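Local coordinates for protein D-alanine--D-alanine ligase (Coxiella burnetii, PDB 3TQT) that joins two D-alanine molecules into D-alanyl-D-alanine at the expense of ATP, a step of peptidoglycan biosynthesis in cell wall formation, at residues A[4-17]-A[98-110]. Numbering follows the deposited sequence.
Sequences KLHISVLCGGQSTE and SADCVFPMVHGTQ
Ser-8 and Leu-10 on strand 5-12 pair in parallel with strand 101-104: Ser-8 N donates to Cys-101 O (3.0 Å), Phe-103 N returns to Ser-8 O (2.7 Å), and Leu-10 N donates to Phe-103 O. Side chains alternate between the two sheet faces. On one, Leu-10 CD1 and CD2 each lie 3.6 Å from Val-102 CG1; on the other, Val-9 and Phe-103 lie side by side, and helix 340-370 packs over Ile-7, Cys-101 and Phe-103.

At the start of the pairing a carboxylate substitutes for a backbone carbonyl. Asp-100, its CG beside its own N and anti to the carbonyl carbon (chi1 -66°), presents the anti side of OD2 to His-6 N at 2.6 Å, nearly straight at 172°. His-6 O accepts from both Asp-100 N and Cys-101 N, while Ser-98 CB sits over one face of the His-6 ring in a CH-pi contact, 3.7 Å from the centroid.

Beyond the strands, Ser-15 OG donates to His-107 O (2.7 Å) and accepts from Glu-17 N, an ST turn just before helix 18-31. The His-107 ring is fixed from outside, by Ile-320 O and Ser-24 OG. The parallel pairing is consistent with a Rossmann-like N-terminal domain, 101-104 being an edge strand within this chain. The chemistry implies ends held differently: a carboxylate at the start, and, near the predicted ATP and magnesium sites, following loops joined by the Ser-15 hydroxyl, a water between Gly-12 O and His-107 O, and Glu-17 packing on His-107.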
ATOM      1  N   LYS A   4      -7.823   0.960  31.482  1.00 28.60           N
ATOM      2  CA  LYS A   4      -7.828   0.011  30.369  1.00 28.47           C
ATOM      3  C   LYS A   4      -7.464   0.682  29.047  1.00 27.76           C
ATOM      4  O   LYS A   4      -7.624   1.892  28.879  1.00 26.20           O
ATOM      5  CB  LYS A   4      -9.185  -0.688  30.256  1.00 28.66           C
ATOM      6  CG  LYS A   4      -9.581  -1.437  31.512  1.00 26.44           C
ATOM      7  CD  LYS A   4     -10.898  -2.169  31.358  1.00 29.51           C
ATOM      8  CE  LYS A   4     -11.304  -2.848  32.670  1.00 27.55           C
ATOM      9  NZ  LYS A   4     -12.462  -3.755  32.436  1.00 30.54           N
ATOM     10  N   LEU A   5      -6.952  -0.110  28.117  1.00 22.07           N
ATOM     11  CA  LEU A   5      -6.653   0.382  26.789  1.00 20.49           C
ATOM     12  C   LEU A   5      -7.925   0.281  25.979  1.00 24.44           C
ATOM     13  O   LEU A   5      -8.623  -0.725  26.054  1.00 26.07           O
ATOM     14  CB  LEU A   5      -5.596  -0.504  26.129  1.00 24.90           C
ATOM     15  CG  LEU A   5      -4.174  -0.363  26.650  1.00 31.05           C
ATOM     16  CD1 LEU A   5      -3.281  -1.443  26.056  1.00 32.97           C
ATOM     17  CD2 LEU A   5      -3.655   1.020  26.302  1.00 35.00           C
ATOM     18  N   HIS A   6      -8.220   1.309  25.196  1.00 22.26           N
ATOM     19  CA  HIS A   6      -9.383   1.267  24.309  1.00 21.61           C
ATOM     20  C   HIS A   6      -9.007   0.602  23.000  1.00 19.46           C
ATOM     21  O   HIS A   6      -8.117   1.068  22.299  1.00 20.92           O
ATOM     22  CB  HIS A   6      -9.889   2.675  24.007  1.00 26.48           C
ATOM     23  CG  HIS A   6     -10.594   3.322  25.154  1.00 31.84           C
ATOM     24  ND1 HIS A   6     -11.948   3.179  25.367  1.00 40.35           N
ATOM     25  CD2 HIS A   6     -10.137   4.121  26.146  1.00 30.33           C
ATOM     26  CE1 HIS A   6     -12.296   3.861  26.443  1.00 40.36           C
ATOM     27  NE2 HIS A   6     -11.214   4.438  26.936  1.00 32.68           N
ATOM     28  N   ILE A   7      -9.697  -0.485  22.676  1.00 17.30           N
ATOM     29  CA  ILE A   7      -9.437  -1.212  21.460  1.00 15.90           C
ATOM     30  C   ILE A   7     -10.670  -1.075  20.574  1.00 18.21           C
ATOM     31  O   ILE A   7     -11.789  -1.318  21.032  1.00 23.38           O
ATOM     32  CB  ILE A   7      -9.205  -2.704  21.772  1.00 21.17           C
ATOM     33  CG1 ILE A   7      -8.122  -2.849  22.843  1.00 20.07           C
ATOM     34  CG2 ILE A   7      -8.861  -3.478  20.509  1.00 24.42           C
ATOM     35  CD1 ILE A   7      -6.754  -2.349  22.404  1.00 21.87           C
ATOM     36  N   SER A   8     -10.457  -0.679  19.323  1.00 18.62           N
ATOM     37  CA  SER A   8     -11.527  -0.650  18.326  1.00 19.13           C
ATOM     38  C   SER A   8     -11.350  -1.792  17.330  1.00 19.34           C
ATOM     39  O   SER A   8     -10.307  -1.921  16.690  1.00 25.22           O
ATOM     40  CB  SER A   8     -11.518   0.676  17.573  1.00 20.50           C
ATOM     41  OG  SER A   8     -12.079   1.700  18.372  1.00 23.04           O
ATOM     42  N   VAL A   9     -12.365  -2.631  17.202  1.00 18.31           N
ATOM     43  CA  VAL A   9     -12.298  -3.712  16.230  1.00 24.75           C
ATOM     44  C   VAL A   9     -13.118  -3.316  15.010  1.00 22.88           C
ATOM     45  O   VAL A   9     -14.297  -2.996  15.137  1.00 23.77           O
ATOM     46  CB  VAL A   9     -12.798  -5.028  16.835  1.00 19.00           C
ATOM     47  CG1 VAL A   9     -12.666  -6.187  15.819  1.00 21.08           C
ATOM     48  CG2 VAL A   9     -12.025  -5.330  18.114  1.00 18.58           C
ATOM     49  N   LEU A  10     -12.482  -3.296  13.839  1.00 19.04           N
ATOM     50  CA  LEU A  10     -13.169  -2.910  12.605  1.00 18.72           C
ATOM     51  C   LEU A  10     -13.615  -4.144  11.863  1.00 25.81           C
ATOM     52  O   LEU A  10     -12.820  -5.057  11.634  1.00 27.45           O
ATOM     53  CB  LEU A  10     -12.255  -2.097  11.690  1.00 23.80           C
ATOM     54  CG  LEU A  10     -12.041  -0.610  11.977  1.00 32.62           C
ATOM     55  CD1 LEU A  10     -11.995  -0.313  13.466  1.00 34.98           C
ATOM     56  CD2 LEU A  10     -10.775  -0.114  11.270  1.00 33.08           C
ATOM     57  N   CYS A  11     -14.883  -4.173  11.463  1.00 27.69           N
ATOM     58  CA  CYS A  11     -15.403  -5.329  10.745  1.00 24.02           C
ATOM     59  C   CYS A  11     -16.456  -4.945   9.722  1.00 25.49           C
ATOM     60  O   CYS A  11     -16.932  -3.811   9.704  1.00 21.70           O
ATOM     61  CB  CYS A  11     -15.985  -6.357  11.709  1.00 28.38           C
ATOM     62  SG  CYS A  11     -17.510  -5.825  12.526  1.00 27.95           S
ATOM     63  N   GLY A  12     -16.808  -5.912   8.873  1.00 24.09           N
ATOM     64  CA  GLY A  12     -17.802  -5.711   7.839  1.00 27.19           C
ATOM     65  C   GLY A  12     -17.091  -5.306   6.566  1.00 31.81           C
ATOM     66  O   GLY A  12     -16.249  -6.045   6.049  1.00 29.22           O
ATOM     67  N   GLY A  13     -17.432  -4.124   6.068  1.00 29.50           N
ATOM     68  CA  GLY A  13     -16.738  -3.535   4.938  1.00 34.86           C
ATOM     69  C   GLY A  13     -17.397  -3.853   3.613  1.00 40.72           C
ATOM     70  O   GLY A  13     -18.242  -4.745   3.524  1.00 35.43           O
ATOM     71  N   GLN A  14     -17.016  -3.101   2.585  1.00 38.12           N
ATOM     72  CA  GLN A  14     -17.506  -3.353   1.243  1.00 42.10           C
ATOM     73  C   GLN A  14     -16.572  -4.389   0.636  1.00 44.63           C
ATOM     74  O   GLN A  14     -15.610  -4.064  -0.062  1.00 44.76           O
ATOM     75  CB  GLN A  14     -17.511  -2.068   0.434  1.00 40.78           C
ATOM     76  CG  GLN A  14     -18.120  -0.902   1.175  1.00 41.79           C
ATOM     77  CD  GLN A  14     -18.243   0.327   0.309  1.00 50.41           C
ATOM     78  OE1 GLN A  14     -19.136   0.416  -0.538  1.00 57.10           O
ATOM     79  NE2 GLN A  14     -17.343   1.284   0.507  1.00 50.95           N
ATOM     80  N   SER A  15     -16.858  -5.643   0.951  1.00 40.76           N
ATOM     81  CA  SER A  15     -16.001  -6.758   0.604  1.00 35.42           C
ATOM     82  C   SER A  15     -16.889  -7.980   0.624  1.00 39.64           C
ATOM     83  O   SER A  15     -17.834  -8.052   1.415  1.00 39.28           O
ATOM     84  CB  SER A  15     -14.892  -6.905   1.649  1.00 49.07           C
ATOM     85  OG  SER A  15     -14.203  -8.131   1.505  1.00 49.14           O
ATOM     86  N   THR A  16     -16.599  -8.937  -0.245  1.00 40.45           N
ATOM     87  CA  THR A  16     -17.392 -10.154  -0.297  1.00 43.78           C
ATOM     88  C   THR A  16     -17.137 -11.034   0.929  1.00 41.37           C
ATOM     89  O   THR A  16     -17.860 -11.998   1.168  1.00 38.20           O
ATOM     90  CB  THR A  16     -17.132 -10.940  -1.595  1.00 50.05           C
ATOM     91  OG1 THR A  16     -18.018 -12.066  -1.659  1.00 62.00           O
ATOM     92  CG2 THR A  16     -15.689 -11.412  -1.650  1.00 49.45           C
ATOM     93  N   GLU A  17     -16.112 -10.702   1.714  1.00 31.61           N
ATOM     94  CA  GLU A  17     -15.857 -11.446   2.944  1.00 34.97           C
ATOM     95  C   GLU A  17     -16.476 -10.753   4.162  1.00 36.15           C
ATOM     96  O   GLU A  17     -16.112 -11.037   5.294  1.00 34.02           O
ATOM     97  CB  GLU A  17     -14.362 -11.679   3.168  1.00 39.53           C
ATOM     98  CG  GLU A  17     -13.779 -12.798   2.320  1.00 49.32           C
ATOM     99  CD  GLU A  17     -13.314 -12.317   0.964  1.00 58.68           C
ATOM    100  OE1 GLU A  17     -12.537 -11.338   0.918  1.00 53.32           O
ATOM    101  OE2 GLU A  17     -13.726 -12.917  -0.055  1.00 67.82           O
ATOM    102  N   SER A  98     -12.586   7.252  22.183  1.00 25.23           N
ATOM    103  CA  SER A  98     -11.171   6.929  22.264  1.00 29.43           C
ATOM    104  C   SER A  98     -10.849   5.656  21.509  1.00 26.49           C
ATOM    105  O   SER A  98     -11.679   4.762  21.400  1.00 25.17           O
ATOM    106  CB  SER A  98     -10.789   6.703  23.725  1.00 25.91           C
ATOM    107  OG  SER A  98     -10.895   7.901  24.453  1.00 34.14           O
ATOM    108  N   ALA A  99      -9.620   5.578  21.015  1.00 22.06           N
ATOM    109  CA  ALA A  99      -9.067   4.334  20.518  1.00 25.98           C
ATOM    110  C   ALA A  99      -7.562   4.384  20.738  1.00 28.13           C
ATOM    111  O   ALA A  99      -6.888   5.290  20.265  1.00 29.04           O
ATOM    112  CB  ALA A  99      -9.401   4.140  19.045  1.00 21.61           C
ATOM    113  N   ASP A 100      -7.044   3.422  21.488  1.00 22.19           N
ATOM    114  CA  ASP A 100      -5.609   3.326  21.730  1.00 21.81           C
ATOM    115  C   ASP A 100      -4.958   2.404  20.726  1.00 25.94           C
ATOM    116  O   ASP A 100      -3.748   2.449  20.501  1.00 26.37           O
ATOM    117  CB  ASP A 100      -5.369   2.793  23.134  1.00 18.91           C
ATOM    118  CG  ASP A 100      -5.838   3.757  24.183  1.00 28.15           C
ATOM    119  OD1 ASP A 100      -5.511   4.953  24.038  1.00 26.55           O
ATOM    120  OD2 ASP A 100      -6.541   3.329  25.123  1.00 25.04           O
ATOM    121  N   CYS A 101      -5.771   1.545  20.133  1.00 24.87           N
ATOM    122  CA  CYS A 101      -5.278   0.625  19.127  1.00 24.18           C
ATOM    123  C   CYS A 101      -6.451   0.080  18.339  1.00 23.46           C
ATOM    124  O   CYS A 101      -7.529  -0.169  18.887  1.00 21.36           O
ATOM    125  CB  CYS A 101      -4.464  -0.509  19.765  1.00 18.52           C
ATOM    126  SG  CYS A 101      -3.748  -1.687  18.574  1.00 25.41           S
ATOM    127  N   VAL A 102      -6.244  -0.078  17.040  1.00 19.21           N
ATOM    128  CA  VAL A 102      -7.302  -0.550  16.162  1.00 17.90           C
ATOM    129  C   VAL A 102      -6.966  -1.948  15.681  1.00 22.24           C
ATOM    130  O   VAL A 102      -5.817  -2.249  15.375  1.00 23.56           O
ATOM    131  CB  VAL A 102      -7.489   0.405  14.967  1.00 15.86           C
ATOM    132  CG1 VAL A 102      -8.468  -0.167  13.969  1.00 15.63           C
ATOM    133  CG2 VAL A 102      -7.932   1.785  15.465  1.00 23.68           C
ATOM    134  N   PHE A 103      -7.974  -2.809  15.641  1.00 20.60           N
ATOM    135  CA  PHE A 103      -7.790  -4.156  15.163  1.00 21.01           C
ATOM    136  C   PHE A 103      -8.558  -4.252  13.852  1.00 27.07           C
ATOM    137  O   PHE A 103      -9.760  -4.467  13.855  1.00 24.31           O
ATOM    138  CB  PHE A 103      -8.361  -5.131  16.196  1.00 30.54           C
ATOM    139  CG  PHE A 103      -7.631  -6.441  16.273  1.00 26.48           C
ATOM    140  CD1 PHE A 103      -7.070  -6.865  17.468  1.00 37.14           C
ATOM    141  CD2 PHE A 103      -7.491  -7.235  15.152  1.00 27.54           C
ATOM    142  CE1 PHE A 103      -6.403  -8.063  17.536  1.00 25.99           C
ATOM    143  CE2 PHE A 103      -6.830  -8.437  15.219  1.00 32.02           C
ATOM    144  CZ  PHE A 103      -6.285  -8.849  16.413  1.00 30.01           C
ATOM    145  N   PRO A 104      -7.867  -4.038  12.721  1.00 24.58           N
ATOM    146  CA  PRO A 104      -8.567  -4.088  11.447  1.00 27.18           C
ATOM    147  C   PRO A 104      -8.939  -5.549  11.200  1.00 35.64           C
ATOM    148  O   PRO A 104      -8.062  -6.419  11.201  1.00 33.16           O
ATOM    149  CB  PRO A 104      -7.512  -3.609  10.436  1.00 22.30           C
ATOM    150  CG  PRO A 104      -6.318  -3.207  11.230  1.00 24.97           C
ATOM    151  CD  PRO A 104      -6.415  -3.880  12.550  1.00 23.88           C
ATOM    152  N   MET A 105     -10.223  -5.836  11.041  1.00 21.63           N
ATOM    153  CA  MET A 105     -10.612  -7.221  10.861  1.00 20.80           C
ATOM    154  C   MET A 105     -11.584  -7.289   9.710  1.00 31.94           C
ATOM    155  O   MET A 105     -12.547  -8.048   9.728  1.00 37.89           O
ATOM    156  CB  MET A 105     -11.182  -7.818  12.150  1.00 28.78           C
ATOM    157  CG  MET A 105     -11.381  -9.343  12.123  1.00 30.40           C
ATOM    158  SD  MET A 105      -9.989 -10.315  11.467  1.00 35.51           S
ATOM    159  CE  MET A 105      -8.607  -9.593  12.370  1.00 26.94           C
ATOM    160  N   VAL A 106     -11.309  -6.464   8.710  1.00 23.04           N
ATOM    161  CA  VAL A 106     -12.000  -6.537   7.440  1.00 24.59           C
ATOM    162  C   VAL A 106     -11.147  -7.367   6.485  1.00 31.92           C
ATOM    163  O   VAL A 106     -10.004  -7.004   6.188  1.00 37.06           O
ATOM    164  CB  VAL A 106     -12.226  -5.137   6.857  1.00 24.41           C
ATOM    165  CG1 VAL A 106     -12.762  -5.239   5.432  1.00 25.07           C
ATOM    166  CG2 VAL A 106     -13.172  -4.347   7.740  1.00 32.29           C
ATOM    167  N   HIS A 107     -11.692  -8.491   6.025  1.00 33.81           N
ATOM    168  CA  HIS A 107     -10.994  -9.358   5.073  1.00 31.89           C
ATOM    169  C   HIS A 107     -11.198  -8.874   3.643  1.00 35.14           C
ATOM    170  O   HIS A 107     -12.255  -8.345   3.301  1.00 34.24           O
ATOM    171  CB  HIS A 107     -11.483 -10.812   5.173  1.00 30.83           C
ATOM    172  CG  HIS A 107     -11.535 -11.350   6.573  1.00 40.96           C
ATOM    173  ND1 HIS A 107     -10.407 -11.570   7.334  1.00 35.10           N
ATOM    174  CD2 HIS A 107     -12.586 -11.730   7.340  1.00 42.94           C
ATOM    175  CE1 HIS A 107     -10.760 -12.047   8.517  1.00 35.58           C
ATOM    176  NE2 HIS A 107     -12.075 -12.155   8.543  1.00 37.22           N
ATOM    177  N   GLY A 108     -10.182  -9.079   2.810  1.00 29.77           N
ATOM    178  CA  GLY A 108     -10.252  -8.764   1.398  1.00 31.58           C
ATOM    179  C   GLY A 108     -10.246  -7.284   1.071  1.00 37.55           C
ATOM    180  O   GLY A 108      -9.546  -6.480   1.701  1.00 36.56           O
ATOM    181  N   THR A 109     -11.032  -6.929   0.059  1.00 32.21           N
ATOM    182  CA  THR A 109     -11.129  -5.556  -0.399  1.00 31.21           C
ATOM    183  C   THR A 109     -11.281  -4.577   0.764  1.00 30.33           C
ATOM    184  O   THR A 109     -12.014  -4.832   1.729  1.00 34.00           O
ATOM    185  CB  THR A 109     -12.280  -5.404  -1.406  1.00 38.61           C
ATOM    186  OG1 THR A 109     -12.026  -6.246  -2.532  1.00 46.75           O
ATOM    187  CG2 THR A 109     -12.400  -3.974  -1.881  1.00 48.65           C
ATOM    188  N   GLN A 110     -10.549  -3.468   0.664  1.00 42.29           N
ATOM    189  CA  GLN A 110     -10.554  -2.391   1.661  1.00 42.30           C
ATOM    190  C   GLN A 110      -9.785  -2.742   2.938  1.00 41.63           C
ATOM    191  O   GLN A 110      -9.020  -1.926   3.458  1.00 39.77           O
ATOM    192  CB  GLN A 110     -11.989  -1.947   1.999  1.00 40.24           C
ATOM    193  CG  GLN A 110     -12.905  -1.740   0.781  1.00 44.51           C
ATOM    194  CD  GLN A 110     -12.393  -0.698  -0.199  1.00 48.10           C
ATOM    195  OE1 GLN A 110     -11.209  -0.667  -0.525  1.00 57.20           O
ATOM    196  NE2 GLN A 110     -13.290   0.153  -0.683  1.00 51.32           N
TER
HETATM  197  O   HOH W   1      -6.723   4.176  27.688  1.00 30.53           O
HETATM  198  O   HOH W   2     -11.398   2.079  20.892  1.00 22.32           O
HETATM  199  O   HOH W   3     -14.479  -8.384   5.126  1.00 25.39           O
HETATM  200  O   HOH W   4     -14.329  -8.167  -2.314  1.00 41.54           O